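Local structure of putative sortase (Streptococcus pneumoniae, 2W1J) at residues T125-T128 against K129-V132; V69-V73 against I74-L78; C177-Y180 against M181-T184; P157-F160 against D161-L164. The protein probably catalyses the transpeptidation reactions that build the pilus fibre of this pathogen, as a class C sortase. All blocks are in the same frame, centred on the assembly; numbering follows the deposited sequence.

Contact 1: residues T125-T128 against K129-V132; sequences TDLT and KLKV
The carboxylate of Asp-126 has the Lys-129 aliphatic chain over one of its faces. CD of Lys-129 stands almost directly above CG of Asp-126, 3.9 Å away. The two side chains run alongside each other and point the same way. The lysine chain bends at its CG-CD bond (chi3 66°), and its amino group does not touch the carboxylate. NZ of Lys-129 and OD2 of Asp-126 remain 5.0 Å apart, and one water spans the distance. That water lies on the same side of the carboxylate plane as the lysine chain, donates to OD2 and accepts from NZ. The opposite charges therefore meet through solvent, and the bridge is probably a modest attraction. The other oxygen, OD1, is hydrogen-bonded to a glycerol molecule, probably from the crystallisation liquor.

The backbone makes a short 3-10 turn. Lys-129 N bonds to Asp-126 O (2.9 Å), and Leu-130 N bonds to Leu-127 O (3.1 Å). A second water joins Leu-127 O to Leu-130 O. A third joins Thr-128 O to Leu-130 O. These carbonyls, at the end of the turn, are thus tied together by solvent.

The apolar side is made by two leucines. CD1 of Leu-127 meets CD1 of Leu-130 at 3.6 Å, with the side chains at a slant to each other. Both are buried in the sortase domain. The turn belongs to the loop between strands 108-113 and 135-139. Its leucines pack on Ile-71 of strand 65-71 and Val-189 of strand 185-194, and Leu-127 also reaches Leu-174 of strand 170-178.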
loop_
_atom_site.group_PDB
_atom_site.type_symbol
_atom_site.label_atom_id
_atom_site.label_comp_id
_atom_site.label_asym_id
_atom_site.label_seq_id
_atom_site.Cartn_x
_atom_site.Cartn_y
_atom_site.Cartn_z
ATOM N N THR A 125 -9.518 -4.062 9.175
ATOM C CA THR A 125 -10.911 -4.362 9.518
ATOM C C THR A 125 -11.809 -3.127 9.486
ATOM O O THR A 125 -12.963 -3.204 9.041
ATOM C CB THR A 125 -11.013 -5.042 10.890
ATOM O OG1 THR A 125 -10.397 -6.326 10.798
ATOM C CG2 THR A 125 -12.479 -5.209 11.317
ATOM N N ASP A 126 -11.302 -2.000 9.978
ATOM C CA ASP A 126 -12.125 -0.794 10.069
ATOM C C ASP A 126 -12.140 0.051 8.789
ATOM O O ASP A 126 -12.634 1.177 8.785
ATOM C CB ASP A 126 -11.711 0.061 11.272
ATOM C CG ASP A 126 -12.150 -0.535 12.601
ATOM O OD1 ASP A 126 -13.125 -1.327 12.640
ATOM O OD2 ASP A 126 -11.508 -0.207 13.619
ATOM N N LEU A 127 -11.629 -0.496 7.689
ATOM C CA LEU A 127 -11.692 0.229 6.419
ATOM C C LEU A 127 -13.130 0.577 6.042
ATOM O O LEU A 127 -13.368 1.585 5.372
ATOM C CB LEU A 127 -11.057 -0.590 5.297
ATOM C CG LEU A 127 -10.017 0.112 4.431
ATOM C CD1 LEU A 127 -8.875 0.753 5.229
ATOM C CD2 LEU A 127 -9.464 -0.855 3.386
ATOM N N THR A 128 -14.087 -0.238 6.489
ATOM C CA THR A 128 -15.497 0.016 6.194
ATOM C C THR A 128 -16.015 1.287 6.860
ATOM O O THR A 128 -17.102 1.764 6.516
ATOM C CB THR A 128 -16.404 -1.148 6.645
ATOM O OG1 THR A 128 -16.156 -1.432 8.029
ATOM C CG2 THR A 128 -16.131 -2.391 5.799
ATOM N N LYS A 129 -15.281 1.799 7.841
ATOM C CA LYS A 129 -15.669 3.031 8.520
ATOM C C LYS A 129 -15.244 4.280 7.754
ATOM O O LYS A 129 -15.723 5.377 8.043
ATOM C CB LYS A 129 -15.075 3.104 9.931
ATOM C CG LYS A 129 -15.618 2.048 10.885
ATOM C CD LYS A 129 -15.014 2.140 12.287
ATOM C CE LYS A 129 -15.398 3.422 13.002
ATOM N NZ LYS A 129 -14.840 3.440 14.389
ATOM N N LEU A 130 -14.316 4.135 6.810
ATOM C CA LEU A 130 -13.786 5.289 6.103
ATOM C C LEU A 130 -14.818 5.905 5.180
ATOM O O LEU A 130 -15.592 5.205 4.516
ATOM C CB LEU A 130 -12.539 4.907 5.308
ATOM C CG LEU A 130 -11.354 4.493 6.167
ATOM C CD1 LEU A 130 -10.185 4.148 5.256
ATOM C CD2 LEU A 130 -10.990 5.581 7.181
ATOM N N LYS A 131 -14.790 7.232 5.131
ATOM C CA LYS A 131 -15.727 8.010 4.331
ATOM C C LYS A 131 -14.962 8.816 3.299
ATOM O O LYS A 131 -13.802 9.175 3.517
ATOM C CB LYS A 131 -16.501 8.978 5.218
ATOM C CG LYS A 131 -17.368 8.280 6.256
ATOM C CD LYS A 131 -18.210 9.273 7.036
ATOM C CE LYS A 131 -19.382 9.775 6.198
ATOM N NZ LYS A 131 -20.346 10.616 6.983
ATOM N N VAL A 132 -15.610 9.128 2.184
ATOM C CA VAL A 132 -15.024 10.082 1.260
ATOM C C VAL A 132 -14.639 11.343 2.045
ATOM O O VAL A 132 -15.346 11.765 2.970
ATOM C CB VAL A 132 -15.974 10.402 0.091
ATOM C CG1 VAL A 132 -16.158 9.175 -0.785
ATOM C CG2 VAL A 132 -17.318 10.946 0.592
HETATM O O HOH W 1 -11.926 2.635 14.215
HETATM O O HOH W 2 -15.164 2.590 3.482
HETATM O O HOH W 3 -17.984 4.338 5.560
#

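Contact 2: residues V69-V73 against I74-L78; sequences VEIPV and IDVDL
Ile-71 and Val-76 form the last bridge of a beta hairpin before its turn, and a G1 beta bulge lies here: Asp-75 and Val-76 both face Ile-71. Strands 65-71 and 76-82 run antiparallel.

Backbone bonds set the frame. Val-69 and Leu-78 are a hydrogen-bonded pair with both bonds made. Ile-71 N gives to Val-76 O at 2.8 Å. Ile-71 O is gripped twice, by Val-76 N and by Ile-74 N (both 3.2 Å), which arrive from opposite faces of its carbonyl plane. Asp-75 N bonds to Pro-72 O and closes a type I turn over Val-73 and Ile-74; the positive phi of Asp-75 (56°) is that of the first bulge residue.

Apolar contacts cover the buried face. CD1 of Ile-71 lies beside CG1 of Val-76. On Ile-74, CG1 sits between backbone N and carbonyl carbon (chi1 53°), which carries it to CG2 of Ile-71 at 3.7 Å.

Polar groups occupy the face of Glu-70 and Asp-77, the non-hydrogen-bonded pair. Their carboxylate planes are nearly parallel, 16° apart, and each has another partner: His-139 for Glu-70 OE1, His-68 for Asp-77 OD1. The like charges keep apart, with Glu-70 OE2 4.9 Å from Asp-77 OD2. The nearer touch is of carbon against oxygen: CB of Glu-70 lies 3.6 Å from OD1 of Asp-77.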
loop_
_atom_site.group_PDB
_atom_site.type_symbol
_atom_site.label_atom_id
_atom_site.label_comp_id
_atom_site.label_asym_id
_atom_site.label_seq_id
_atom_site.Cartn_x
_atom_site.Cartn_y
_atom_site.Cartn_z
ATOM N N VAL A 69 1.513 2.784 6.243
ATOM C CA VAL A 69 0.274 3.462 5.904
ATOM C C VAL A 69 -0.441 3.848 7.187
ATOM O O VAL A 69 -0.738 2.994 8.038
ATOM C CB VAL A 69 -0.633 2.586 4.992
ATOM C CG1 VAL A 69 -0.934 1.228 5.615
ATOM C CG2 VAL A 69 -1.896 3.340 4.598
ATOM N N GLU A 70 -0.700 5.141 7.325
ATOM C CA GLU A 70 -1.257 5.722 8.538
ATOM C C GLU A 70 -2.655 6.255 8.225
ATOM O O GLU A 70 -2.825 7.066 7.303
ATOM C CB GLU A 70 -0.344 6.861 9.005
ATOM C CG GLU A 70 -0.794 7.507 10.306
ATOM C CD GLU A 70 -0.054 8.794 10.623
ATOM O OE1 GLU A 70 0.760 9.257 9.793
ATOM O OE2 GLU A 70 -0.308 9.346 11.715
ATOM N N ILE A 71 -3.649 5.803 8.986
ATOM C CA ILE A 71 -5.019 6.245 8.760
ATOM C C ILE A 71 -5.554 6.720 10.110
ATOM O O ILE A 71 -6.155 5.955 10.873
ATOM C CB ILE A 71 -5.915 5.127 8.194
ATOM C CG1 ILE A 71 -5.184 4.294 7.128
ATOM C CG2 ILE A 71 -7.223 5.725 7.673
ATOM C CD1 ILE A 71 -5.950 3.056 6.686
ATOM N N PRO A 72 -5.279 7.984 10.450
ATOM C CA PRO A 72 -5.535 8.451 11.813
ATOM C C PRO A 72 -6.981 8.275 12.277
ATOM O O PRO A 72 -7.218 7.953 13.441
ATOM C CB PRO A 72 -5.149 9.933 11.739
ATOM C CG PRO A 72 -4.082 9.975 10.705
ATOM C CD PRO A 72 -4.515 8.971 9.668
ATOM N N VAL A 73 -7.953 8.455 11.394
ATOM C CA VAL A 73 -9.341 8.486 11.833
ATOM C C VAL A 73 -9.803 7.115 12.351
ATOM O O VAL A 73 -10.738 7.040 13.143
ATOM C CB VAL A 73 -10.261 9.055 10.722
ATOM C CG1 VAL A 73 -10.357 8.103 9.537
ATOM C CG2 VAL A 73 -11.629 9.420 11.265
ATOM N N ILE A 74 -9.151 6.033 11.918
ATOM C CA ILE A 74 -9.440 4.697 12.449
ATOM C C ILE A 74 -8.247 4.099 13.202
ATOM O O ILE A 74 -8.183 2.890 13.437
ATOM C CB ILE A 74 -9.918 3.720 11.353
ATOM C CG1 ILE A 74 -8.933 3.672 10.181
ATOM C CG2 ILE A 74 -11.320 4.109 10.880
ATOM C CD1 ILE A 74 -9.238 2.554 9.186
ATOM N N ASP A 75 -7.319 4.952 13.621
ATOM C CA ASP A 75 -6.215 4.505 14.472
ATOM C C ASP A 75 -5.416 3.363 13.858
ATOM O O ASP A 75 -5.045 2.407 14.556
ATOM C CB ASP A 75 -6.729 4.105 15.860
ATOM C CG ASP A 75 -7.478 5.229 16.527
ATOM O OD1 ASP A 75 -6.888 6.319 16.656
ATOM O OD2 ASP A 75 -8.659 5.042 16.880
ATOM N N VAL A 76 -5.142 3.467 12.562
ATOM C CA VAL A 76 -4.340 2.463 11.873
ATOM C C VAL A 76 -2.958 3.021 11.547
ATOM O O VAL A 76 -2.830 4.164 11.101
ATOM C CB VAL A 76 -5.033 2.018 10.572
ATOM C CG1 VAL A 76 -4.077 1.249 9.682
ATOM C CG2 VAL A 76 -6.261 1.202 10.887
ATOM N N ASP A 77 -1.915 2.244 11.812
ATOM C CA ASP A 77 -0.589 2.573 11.305
ATOM C C ASP A 77 0.091 1.237 11.080
ATOM O O ASP A 77 0.476 0.559 12.037
ATOM C CB ASP A 77 0.200 3.460 12.274
ATOM C CG ASP A 77 1.302 4.263 11.579
ATOM O OD1 ASP A 77 1.529 4.084 10.356
ATOM O OD2 ASP A 77 1.950 5.083 12.260
ATOM N N LEU A 78 0.188 0.834 9.817
ATOM C CA LEU A 78 0.691 -0.501 9.485
ATOM C C LEU A 78 1.953 -0.419 8.652
ATOM O O LEU A 78 2.016 0.351 7.696
ATOM C CB LEU A 78 -0.341 -1.286 8.682
ATOM C CG LEU A 78 -1.569 -1.815 9.406
ATOM C CD1 LEU A 78 -2.448 -2.519 8.385
ATOM C CD2 LEU A 78 -1.162 -2.770 10.523
#

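Contact 3: residues C177-Y180 against M181-T184; sequences CTPY and MINT
Tyr-180 and Met-181 are brought together by their torsions. The tyrosine ring extends opposite its own backbone N (chi1 174°). Met-181 has positive phi (64°), and its side chain folds at the CB-CG bond (chi2 -65°). The two side chains then lie side by side and point the same way. CG of Met-181 sits over the centre of the Tyr-180 ring, 3.5 Å from the centroid, in a CH-pi contact. The sulfur is above the same face but farther off, with SD 4.8 Å from the centroid, a distant Met-aromatic contact. The methyl CE comes back to the phenol end, 3.7 Å from OH of Tyr-180. The methionine thus covers the ring from centre to hydroxyl.

The backbone beneath is a tight turn. Tyr-180 and Met-181 have the angles of a type II beta turn, closed by Ile-182 N to Pro-179 O (2.9 Å). Asn-183 N reaches the same oxygen at 3.0 Å, in the carbonyl plane, while Ile-182 N approaches from above that plane. Two bonds therefore fix the one carbonyl. Pro-179 follows a cis peptide bond, and its CD rests on CB of Ile-182 at 3.9 Å. OD1 of Asn-183 bends back to CB of Cys-177, 3.5 Å away.

Cys-177 ends the TLxTC signature of sortases, whose cysteine is the nucleophile in relatives. The loop links strands 170-178 and 185-194. Thr-178 pairs with His-185 through the backbone, Cys-177 touches Arg-186 of strand 185-194, and the Tyr-180 ring leans on Thr-116 and Thr-125 of neighbouring loops.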
loop_
_atom_site.group_PDB
_atom_site.type_symbol
_atom_site.label_atom_id
_atom_site.label_comp_id
_atom_site.label_asym_id
_atom_site.label_seq_id
_atom_site.Cartn_x
_atom_site.Cartn_y
_atom_site.Cartn_z
ATOM N N CYS A 177 -10.753 -7.548 2.126
ATOM C CA CYS A 177 -11.896 -8.398 1.807
ATOM C C CYS A 177 -13.174 -7.855 2.427
ATOM O O CYS A 177 -13.139 -7.158 3.443
ATOM C CB CYS A 177 -11.654 -9.830 2.282
ATOM S SG CYS A 177 -10.325 -10.642 1.389
ATOM N N THR A 178 -14.306 -8.192 1.820
ATOM C CA THR A 178 -15.592 -7.689 2.283
ATOM C C THR A 178 -16.686 -8.584 1.692
ATOM O O THR A 178 -16.414 -9.350 0.769
ATOM C CB THR A 178 -15.751 -6.214 1.840
ATOM O OG1 THR A 178 -16.533 -5.489 2.794
ATOM C CG2 THR A 178 -16.345 -6.095 0.446
ATOM N N PRO A 179 -17.916 -8.547 2.234
ATOM C CA PRO A 179 -18.320 -7.918 3.489
ATOM C C PRO A 179 -17.583 -8.526 4.678
ATOM O O PRO A 179 -17.047 -9.632 4.582
ATOM C CB PRO A 179 -19.815 -8.249 3.594
ATOM C CG PRO A 179 -20.247 -8.550 2.175
ATOM C CD PRO A 179 -19.048 -9.192 1.544
ATOM N N TYR A 180 -17.604 -7.799 5.785
ATOM C CA TYR A 180 -17.040 -8.254 7.044
ATOM C C TYR A 180 -17.524 -9.679 7.343
ATOM O O TYR A 180 -18.731 -9.949 7.363
ATOM C CB TYR A 180 -17.479 -7.261 8.125
ATOM C CG TYR A 180 -17.117 -7.626 9.550
ATOM C CD1 TYR A 180 -15.802 -7.577 9.988
ATOM C CD2 TYR A 180 -18.101 -8.012 10.456
ATOM C CE1 TYR A 180 -15.470 -7.906 11.304
ATOM C CE2 TYR A 180 -17.783 -8.332 11.773
ATOM C CZ TYR A 180 -16.465 -8.287 12.184
ATOM O OH TYR A 180 -16.148 -8.611 13.483
ATOM N N MET A 181 -16.575 -10.587 7.556
ATOM C CA MET A 181 -16.881 -11.963 7.965
ATOM C C MET A 181 -17.657 -12.743 6.917
ATOM O O MET A 181 -18.286 -13.761 7.225
ATOM C CB MET A 181 -17.558 -12.003 9.335
ATOM C CG MET A 181 -16.653 -11.446 10.407
ATOM S SD MET A 181 -15.160 -12.426 10.689
ATOM C CE MET A 181 -14.335 -11.409 11.905
ATOM N N ILE A 182 -17.535 -12.299 5.666
ATOM C CA ILE A 182 -18.112 -13.002 4.528
ATOM C C ILE A 182 -17.037 -13.182 3.451
ATOM O O ILE A 182 -16.795 -14.307 2.996
ATOM C CB ILE A 182 -19.351 -12.269 3.981
ATOM C CG1 ILE A 182 -20.422 -12.151 5.077
ATOM C CG2 ILE A 182 -19.879 -12.948 2.710
ATOM C CD1 ILE A 182 -21.188 -13.405 5.354
ATOM N N ASN A 183 -16.412 -12.080 3.031
ATOM C CA ASN A 183 -15.141 -12.132 2.290
ATOM C C ASN A 183 -15.229 -12.660 0.867
ATOM O O ASN A 183 -14.216 -13.046 0.276
ATOM C CB ASN A 183 -14.102 -12.941 3.067
ATOM C CG ASN A 183 -13.760 -12.317 4.395
ATOM O OD1 ASN A 183 -13.892 -11.115 4.588
ATOM N ND2 ASN A 183 -13.299 -13.146 5.331
ATOM N N THR A 184 -16.421 -12.599 0.295
ATOM C CA THR A 184 -16.639 -13.055 -1.071
ATOM C C THR A 184 -16.188 -12.003 -2.087
ATOM O O THR A 184 -15.993 -12.321 -3.267
ATOM C CB THR A 184 -18.131 -13.333 -1.296
ATOM O OG1 THR A 184 -18.880 -12.240 -0.760
ATOM C CG2 THR A 184 -18.557 -14.632 -0.591
#

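Contact 4: residues P157-F160 against D161-L164; sequences PTNF and DDLL
Asn-159 and Asp-161 meet through a hydrogen bond that forms an Asx turn: OD1 of Asn-159 accepts from Asp-161 N at 3.1 Å. The N-H comes from above the amide's carbonyl plane. With chi1 at 172° the amide of Asn-159 is turned away from its own N and forward over the turn. The Asp-161 carboxylate stands nearly square to that amide, its plane turned by 84°. A second direct bond closes the next turn, Leu-163 N to Phe-160 O at 2.9 Å. Asp-161 and Asp-162 have the backbone angles of a type I beta turn. The two turns overlap, so the chain curls twice in five residues.

Waters fill in the polar side. One water donates to Asn-159 O and to Asp-162 OD2, and accepts from Asp-162 N at 2.8 Å. Another accepts a hydrogen bond from ND2 of Asn-159 and donates to the same OD2 at 2.7 Å. OD2 of Asp-162 thus has two water donors, and OD1 forms a salt bridge with Lys-153. The aspartate is held from both oxygens, which would favour its charged form.

Apolar contact is lighter. CD1 of Leu-163 approaches CD1 of Phe-160 at 4.0 Å, obliquely to the ring. Within 157-160, the carbonyl oxygen of Thr-158 lies over the centre of one Phe-160 ring face, 3.7 Å above the plane.

This is a surface turn in the loop from strand 144-155 to strand 170-178. Phe-160 leans on Val-39 of another loop. Leu-163 is buried against Leu-96 and against Leu-188 of strand 185-194, and Leu-164 O accepts from His-109 of strand 108-113.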
loop_
_atom_site.group_PDB
_atom_site.type_symbol
_atom_site.label_atom_id
_atom_site.label_comp_id
_atom_site.label_asym_id
_atom_site.label_seq_id
_atom_site.Cartn_x
_atom_site.Cartn_y
_atom_site.Cartn_z
ATOM N N PRO A 157 -13.327 -10.547 -6.702
ATOM C CA PRO A 157 -11.899 -10.649 -6.423
ATOM C C PRO A 157 -10.944 -10.599 -7.616
ATOM O O PRO A 157 -9.790 -10.221 -7.444
ATOM C CB PRO A 157 -11.786 -11.985 -5.687
ATOM C CG PRO A 157 -13.094 -12.093 -4.965
ATOM C CD PRO A 157 -14.101 -11.557 -5.959
ATOM N N THR A 158 -11.391 -10.990 -8.802
ATOM C CA THR A 158 -10.464 -11.032 -9.938
ATOM C C THR A 158 -10.653 -9.895 -10.934
ATOM O O THR A 158 -10.073 -9.911 -12.026
ATOM C CB THR A 158 -10.535 -12.374 -10.681
ATOM O OG1 THR A 158 -11.893 -12.651 -11.039
ATOM C CG2 THR A 158 -9.998 -13.488 -9.799
ATOM N N ASN A 159 -11.477 -8.921 -10.566
ATOM C CA ASN A 159 -11.637 -7.720 -11.374
ATOM C C ASN A 159 -10.616 -6.681 -10.930
ATOM O O ASN A 159 -10.738 -6.115 -9.848
ATOM C CB ASN A 159 -13.051 -7.160 -11.206
ATOM C CG ASN A 159 -13.222 -5.808 -11.874
ATOM O OD1 ASN A 159 -12.389 -5.390 -12.682
ATOM N ND2 ASN A 159 -14.302 -5.114 -11.534
ATOM N N PHE A 160 -9.594 -6.456 -11.750
ATOM C CA PHE A 160 -8.505 -5.552 -11.387
ATOM C C PHE A 160 -8.595 -4.186 -12.064
ATOM O O PHE A 160 -7.685 -3.361 -11.920
ATOM C CB PHE A 160 -7.156 -6.196 -11.720
ATOM C CG PHE A 160 -6.973 -7.564 -11.121
ATOM C CD1 PHE A 160 -7.363 -7.816 -9.816
ATOM C CD2 PHE A 160 -6.414 -8.594 -11.859
ATOM C CE1 PHE A 160 -7.196 -9.073 -9.257
ATOM C CE2 PHE A 160 -6.238 -9.850 -11.304
ATOM C CZ PHE A 160 -6.635 -10.089 -10.000
ATOM N N ASP A 161 -9.683 -3.931 -12.788
ATOM C CA ASP A 161 -9.792 -2.708 -13.590
ATOM C C ASP A 161 -9.568 -1.450 -12.744
ATOM O O ASP A 161 -8.943 -0.483 -13.190
ATOM C CB ASP A 161 -11.174 -2.618 -14.246
ATOM C CG ASP A 161 -11.388 -3.648 -15.346
ATOM O OD1 ASP A 161 -10.420 -4.339 -15.726
ATOM O OD2 ASP A 161 -12.537 -3.760 -15.829
ATOM N N ASP A 162 -10.084 -1.454 -11.518
ATOM C CA ASP A 162 -10.045 -0.274 -10.671
ATOM C C ASP A 162 -8.728 -0.147 -9.918
ATOM O O ASP A 162 -8.593 0.759 -9.086
ATOM C CB ASP A 162 -11.192 -0.318 -9.666
ATOM C CG ASP A 162 -12.530 -0.465 -10.342
ATOM O OD1 ASP A 162 -12.945 0.486 -11.033
ATOM O OD2 ASP A 162 -13.163 -1.527 -10.194
ATOM N N LEU A 163 -7.795 -1.064 -10.171
ATOM C CA LEU A 163 -6.502 -1.092 -9.490
ATOM C C LEU A 163 -5.366 -0.622 -10.382
ATOM O O LEU A 163 -4.219 -0.590 -9.948
ATOM C CB LEU A 163 -6.197 -2.511 -9.005
ATOM C CG LEU A 163 -7.235 -3.089 -8.038
ATOM C CD1 LEU A 163 -6.829 -4.499 -7.621
ATOM C CD2 LEU A 163 -7.407 -2.198 -6.819
ATOM N N LEU A 164 -5.683 -0.289 -11.627
ATOM C CA LEU A 164 -4.664 0.062 -12.609
ATOM C C LEU A 164 -4.424 1.567 -12.647
ATOM O O LEU A 164 -5.235 2.356 -12.163
ATOM C CB LEU A 164 -5.087 -0.437 -13.991
ATOM C CG LEU A 164 -5.278 -1.951 -14.089
ATOM C CD1 LEU A 164 -5.719 -2.320 -15.499
ATOM C CD2 LEU A 164 -4.004 -2.701 -13.701
HETATM O O HOH W 4 -11.082 -3.400 -9.763
HETATM O O HOH W 5 -15.120 -2.201 -11.914
HETATM O O HOH W 6 -9.372 -7.303 -14.491
#

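Overall arrangement
From the N terminus the order is contact 2, contact 1, contact 4, contact 3. All four are in series; none nests in or crosses another. Contact 2 closes the hairpin of strands 65-71 and 76-82. Contact 1 is a turn in the loop from strand 108-113 to strand 135-139. Its Leu-130 packs on Ile-71, Val-73 and Ile-74, joining loop to hairpin. Contact 4 turns the loop between strands 144-155 and 170-178, and contact 3 links strand 170-178 to 185-194. These two touch where Thr-184 meets Pro-157. Contact 1 also meets contact 3, through Thr-125 and Tyr-180. Contacts 2 and 4 are about 24 Å apart between centres.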